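Local coordinates for protein putative branched-chain amino acid ABC transporter (Chromobacterium violaceum, PDB 4PYR) that binds glutathione and, as a putative LppC-family lipoprotein of the periplasmic-binding-protein type, may act as an enzyme regulator, at residues V22-A36 with L250-V262. Residues are numbered along the deposited sequence; the frame is centred on the assembly and turned at random. Where two conformers were deposited one is given.
Sequences VRSGVEAAAQVDQSA and LYALGIDAYRLAV
The Tyr258 ring lies with one face against the backbone of helix 22-33, Ala30 N standing 3.8 Å above its plane, while CG2 of Val262 meets the opposite face, offset toward the rim. Ser35 OG comes in at the edge and hydrogen-bonds Tyr258 OH at 2.7 Å; either hydroxyl could donate. With CG anti to the backbone N (chi1 174°), the ring fits as a knob among Val26, Ala29, Ala30 and Asp33. Asp33 CB touches Tyr258 CE2 at 3.7 Å, the side chains running past each other in opposite senses with carboxylate and ring planes 56° apart; Tyr236 OH hydrogen-bonds Asp33 OD2.

The Tyr251 ring takes Gly25 CA over one face, a CH-pi contact 4.1 Å from the centroid, and Ser24 OG, itself hydrogen-bonded to Val21 O, at its edge; its OH hydrogen-bonds Pro237 O. Between the two tyrosines the helices cross at -48°, their axes only 6.4 Å apart. Gly25 CA and Gly254 CA approach to 4.2 Å, with CA-H...O contacts from Gly25 CA to Tyr251 O and from Gly254 CA to Val22 O.

Helix 245-265 packs beside helix 16-33 against the five-stranded parallel sheet, where Tyr258 touches Ile4, and its Leu253 reaches the glutathione pocket. Gly25 and Gly254, without side chains, let the backbones meet; the Tyr258 ring carries the largest share of the contact, and Ser35 gives Tyr258 OH a polar partner.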
loop_
_atom_site.group_PDB
_atom_site.type_symbol
_atom_site.label_atom_id
_atom_site.label_comp_id
_atom_site.label_asym_id
_atom_site.label_seq_id
_atom_site.Cartn_x
_atom_site.Cartn_y
_atom_site.Cartn_z
ATOM N N VAL A 22 -12.387 -1.591 -4.843
ATOM C CA VAL A 22 -12.383 -1.161 -3.459
ATOM C C VAL A 22 -13.764 -1.344 -2.835
ATOM O O VAL A 22 -13.874 -1.895 -1.710
ATOM C CB VAL A 22 -11.938 0.282 -3.355
ATOM C CG1 VAL A 22 -12.090 0.799 -1.934
ATOM C CG2 VAL A 22 -10.482 0.483 -3.809
ATOM N N ARG A 23 -14.802 -0.895 -3.532
ATOM C CA ARG A 23 -16.169 -1.068 -3.037
ATOM C C ARG A 23 -16.478 -2.528 -2.729
ATOM O O ARG A 23 -17.137 -2.837 -1.730
ATOM C CB ARG A 23 -17.212 -0.534 -4.033
ATOM C CG ARG A 23 -17.410 0.950 -4.024
ATOM C CD ARG A 23 -18.654 1.350 -4.775
ATOM N NE ARG A 23 -18.690 2.762 -5.037
ATOM C CZ ARG A 23 -19.114 3.665 -4.150
ATOM N NH1 ARG A 23 -19.558 3.277 -2.951
ATOM N NH2 ARG A 23 -19.117 4.935 -4.464
ATOM N N SER A 24 -16.015 -3.431 -3.587
ATOM C CA SER A 24 -16.350 -4.842 -3.420
ATOM C C SER A 24 -15.680 -5.381 -2.150
ATOM O O SER A 24 -16.208 -6.273 -1.500
ATOM C CB SER A 24 -15.971 -5.665 -4.668
ATOM O OG SER A 24 -14.565 -5.830 -4.826
ATOM N N GLY A 25 -14.529 -4.830 -1.781
ATOM C CA GLY A 25 -13.867 -5.220 -0.554
ATOM C C GLY A 25 -14.583 -4.668 0.671
ATOM O O GLY A 25 -14.730 -5.371 1.672
ATOM N N VAL A 26 -14.972 -3.395 0.607
ATOM C CA VAL A 26 -15.755 -2.784 1.675
ATOM C C VAL A 26 -17.003 -3.584 1.935
ATOM O O VAL A 26 -17.324 -3.896 3.121
ATOM C CB VAL A 26 -16.153 -1.314 1.361
ATOM C CG1 VAL A 26 -17.058 -0.739 2.452
ATOM C CG2 VAL A 26 -14.928 -0.438 1.174
ATOM N N GLU A 27 -17.726 -3.932 0.860
ATOM C CA GLU A 27 -18.967 -4.741 0.946
ATOM C C GLU A 27 -18.665 -6.104 1.568
ATOM O O GLU A 27 -19.370 -6.553 2.482
ATOM C CB GLU A 27 -19.571 -5.027 -0.450
ATOM C CG GLU A 27 -20.211 -3.846 -1.171
ATOM C CD GLU A 27 -21.546 -3.365 -0.602
ATOM O OE1 GLU A 27 -22.270 -4.130 0.099
ATOM O OE2 GLU A 27 -21.875 -2.189 -0.865
ATOM N N ALA A 28 -17.642 -6.786 1.059
ATOM C CA ALA A 28 -17.274 -8.118 1.601
ATOM C C ALA A 28 -17.063 -8.070 3.146
ATOM O O ALA A 28 -17.521 -8.942 3.889
ATOM C CB ALA A 28 -16.027 -8.648 0.915
ATOM N N ALA A 29 -16.358 -7.046 3.611
ATOM C CA ALA A 29 -16.045 -6.926 5.012
ATOM C C ALA A 29 -17.355 -6.596 5.791
ATOM O O ALA A 29 -17.572 -7.125 6.884
ATOM C CB ALA A 29 -15.007 -5.850 5.230
ATOM N N ALA A 30 -18.205 -5.729 5.228
ATOM C CA ALA A 30 -19.471 -5.413 5.873
ATOM C C ALA A 30 -20.358 -6.644 6.034
ATOM O O ALA A 30 -21.018 -6.834 7.069
ATOM C CB ALA A 30 -20.221 -4.347 5.078
ATOM N N GLN A 31 -20.403 -7.501 5.025
ATOM C CA GLN A 31 -21.209 -8.692 5.116
ATOM C C GLN A 31 -20.723 -9.680 6.194
ATOM O O GLN A 31 -21.524 -10.319 6.839
ATOM C CB GLN A 31 -21.265 -9.351 3.742
ATOM C CG GLN A 31 -22.125 -8.543 2.806
ATOM C CD GLN A 31 -22.035 -8.989 1.363
ATOM O OE1 GLN A 31 -21.572 -10.095 1.070
ATOM N NE2 GLN A 31 -22.487 -8.125 0.445
ATOM N N VAL A 32 -19.425 -9.746 6.408
ATOM C CA VAL A 32 -18.856 -10.620 7.411
ATOM C C VAL A 32 -19.003 -10.011 8.793
ATOM O O VAL A 32 -19.536 -10.632 9.695
ATOM C CB VAL A 32 -17.387 -10.904 7.132
ATOM C CG1 VAL A 32 -16.767 -11.642 8.295
ATOM C CG2 VAL A 32 -17.237 -11.750 5.889
ATOM N N ASP A 33 -18.524 -8.792 8.930
ATOM C CA ASP A 33 -18.412 -8.211 10.254
ATOM C C ASP A 33 -19.728 -7.694 10.786
ATOM O O ASP A 33 -19.934 -7.727 11.999
ATOM C CB ASP A 33 -17.403 -7.048 10.192
ATOM C CG ASP A 33 -15.973 -7.507 10.107
ATOM O OD1 ASP A 33 -15.659 -8.718 10.086
ATOM O OD2 ASP A 33 -15.136 -6.615 10.123
ATOM N N GLN A 34 -20.599 -7.179 9.918
ATOM C CA GLN A 34 -21.966 -6.726 10.318
ATOM C C GLN A 34 -22.012 -5.793 11.483
ATOM O O GLN A 34 -22.923 -5.846 12.331
ATOM C CB GLN A 34 -22.806 -7.874 10.625
ATOM C CG GLN A 34 -23.068 -8.616 9.359
ATOM C CD GLN A 34 -23.604 -9.896 9.761
ATOM O OE1 GLN A 34 -24.796 -9.976 10.055
ATOM N NE2 GLN A 34 -22.713 -10.857 10.001
ATOM N N SER A 35 -21.019 -4.921 11.460
ATOM C CA SER A 35 -20.802 -3.939 12.493
ATOM C C SER A 35 -21.204 -2.517 12.025
ATOM O O SER A 35 -21.094 -1.564 12.796
ATOM C CB SER A 35 -19.327 -4.041 12.920
ATOM O OG SER A 35 -18.489 -4.102 11.765
ATOM N N ALA A 36 -21.729 -2.387 10.799
ATOM C CA ALA A 36 -22.082 -1.090 10.228
ATOM C C ALA A 36 -23.039 -1.222 9.047
ATOM O O ALA A 36 -23.104 -2.274 8.373
ATOM C CB ALA A 36 -20.835 -0.334 9.763
ATOM N N LEU A 250 -6.382 -3.845 -4.093
ATOM C CA LEU A 250 -7.443 -2.841 -3.890
ATOM C C LEU A 250 -8.645 -3.435 -3.190
ATOM O O LEU A 250 -9.311 -2.774 -2.421
ATOM C CB LEU A 250 -7.892 -2.180 -5.188
ATOM C CG LEU A 250 -6.814 -1.422 -5.956
ATOM C CD1 LEU A 250 -7.295 -1.075 -7.352
ATOM C CD2 LEU A 250 -6.419 -0.165 -5.173
ATOM N N TYR A 251 -8.941 -4.703 -3.439
ATOM C CA TYR A 251 -10.000 -5.411 -2.712
ATOM C C TYR A 251 -9.655 -5.491 -1.222
ATOM O O TYR A 251 -10.506 -5.171 -0.347
ATOM C CB TYR A 251 -10.138 -6.819 -3.317
ATOM C CG TYR A 251 -11.142 -7.732 -2.648
ATOM C CD1 TYR A 251 -12.507 -7.675 -2.972
ATOM C CD2 TYR A 251 -10.737 -8.681 -1.711
ATOM C CE1 TYR A 251 -13.429 -8.554 -2.392
ATOM C CE2 TYR A 251 -11.649 -9.549 -1.094
ATOM C CZ TYR A 251 -12.986 -9.503 -1.441
ATOM O OH TYR A 251 -13.898 -10.363 -0.866
ATOM N N ALA A 252 -8.410 -5.845 -0.932
ATOM C CA ALA A 252 -7.937 -5.956 0.435
ATOM C C ALA A 252 -7.941 -4.573 1.062
ATOM O O ALA A 252 -8.243 -4.446 2.243
ATOM C CB ALA A 252 -6.553 -6.590 0.498
ATOM N N LEU A 253 -7.617 -3.552 0.284
ATOM C CA LEU A 253 -7.650 -2.173 0.790
ATOM C C LEU A 253 -9.061 -1.850 1.241
ATOM O O LEU A 253 -9.255 -1.190 2.283
ATOM C CB LEU A 253 -7.165 -1.211 -0.320
ATOM C CG LEU A 253 -7.141 0.265 0.076
ATOM C CD1 LEU A 253 -6.095 0.506 1.127
ATOM C CD2 LEU A 253 -6.880 1.102 -1.175
ATOM N N GLY A 254 -10.048 -2.262 0.460
ATOM C CA GLY A 254 -11.462 -2.094 0.822
ATOM C C GLY A 254 -11.852 -2.752 2.131
ATOM O O GLY A 254 -12.568 -2.157 2.978
ATOM N N ILE A 255 -11.368 -3.980 2.329
ATOM C CA ILE A 255 -11.640 -4.684 3.572
ATOM C C ILE A 255 -11.095 -3.846 4.716
ATOM O O ILE A 255 -11.820 -3.607 5.695
ATOM C CB ILE A 255 -10.993 -6.072 3.593
ATOM C CG1 ILE A 255 -11.761 -6.968 2.601
ATOM C CG2 ILE A 255 -10.941 -6.655 5.000
ATOM C CD1 ILE A 255 -11.102 -8.283 2.358
ATOM N N ASP A 256 -9.836 -3.493 4.684
ATOM C CA ASP A 256 -9.272 -2.716 5.831
ATOM C C ASP A 256 -9.878 -1.319 5.977
ATOM O O ASP A 256 -9.946 -0.820 7.112
ATOM C CB ASP A 256 -7.766 -2.621 5.734
ATOM C CG ASP A 256 -7.056 -3.876 6.209
ATOM O OD1 ASP A 256 -7.688 -4.823 6.732
ATOM O OD2 ASP A 256 -5.831 -3.908 6.082
ATOM N N ALA A 257 -10.352 -0.716 4.891
ATOM C CA ALA A 257 -10.992 0.632 4.981
ATOM C C ALA A 257 -12.292 0.488 5.802
ATOM O O ALA A 257 -12.584 1.323 6.668
ATOM C CB ALA A 257 -11.284 1.200 3.585
ATOM N N TYR A 258 -13.084 -0.559 5.505
ATOM C CA TYR A 258 -14.250 -0.864 6.257
ATOM C C TYR A 258 -13.869 -1.032 7.743
ATOM O O TYR A 258 -14.492 -0.412 8.620
ATOM C CB TYR A 258 -14.903 -2.141 5.790
ATOM C CG TYR A 258 -16.047 -2.506 6.705
ATOM C CD1 TYR A 258 -17.300 -2.043 6.460
ATOM C CD2 TYR A 258 -15.871 -3.351 7.814
ATOM C CE1 TYR A 258 -18.382 -2.403 7.289
ATOM C CE2 TYR A 258 -16.921 -3.686 8.650
ATOM C CZ TYR A 258 -18.161 -3.198 8.386
ATOM O OH TYR A 258 -19.222 -3.490 9.222
ATOM N N ARG A 259 -12.833 -1.842 8.025
ATOM C CA ARG A 259 -12.486 -2.151 9.402
ATOM C C ARG A 259 -12.028 -0.936 10.162
ATOM O O ARG A 259 -12.414 -0.765 11.321
ATOM C CB ARG A 259 -11.452 -3.245 9.479
ATOM C CG ARG A 259 -11.947 -4.563 8.826
ATOM C CD ARG A 259 -10.865 -5.649 8.668
ATOM N NE ARG A 259 -10.318 -6.079 9.947
ATOM C CZ ARG A 259 -9.094 -6.509 10.177
ATOM N NH1 ARG A 259 -8.187 -6.568 9.204
ATOM N NH2 ARG A 259 -8.753 -6.901 11.383
ATOM N N LEU A 260 -11.196 -0.128 9.519
ATOM C CA LEU A 260 -10.727 1.135 10.139
ATOM C C LEU A 260 -11.848 2.121 10.342
ATOM O O LEU A 260 -11.915 2.774 11.402
ATOM C CB LEU A 260 -9.647 1.796 9.314
ATOM C CG LEU A 260 -8.259 1.268 9.434
ATOM C CD1 LEU A 260 -7.396 2.060 8.450
ATOM C CD2 LEU A 260 -7.738 1.440 10.831
ATOM N N ALA A 261 -12.739 2.239 9.366
ATOM C CA ALA A 261 -13.897 3.135 9.500
ATOM C C ALA A 261 -14.707 2.790 10.711
ATOM O O ALA A 261 -15.106 3.686 11.478
ATOM C CB ALA A 261 -14.762 3.073 8.261
ATOM N N VAL A 262 -14.953 1.508 10.940
ATOM C CA VAL A 262 -15.725 1.100 12.113
ATOM C C VAL A 262 -15.025 1.539 13.401
ATOM O O VAL A 262 -15.679 2.032 14.314
ATOM C CB VAL A 262 -15.986 -0.422 12.139
ATOM C CG1 VAL A 262 -16.596 -0.830 13.449
ATOM C CG2 VAL A 262 -16.907 -0.799 10.977
#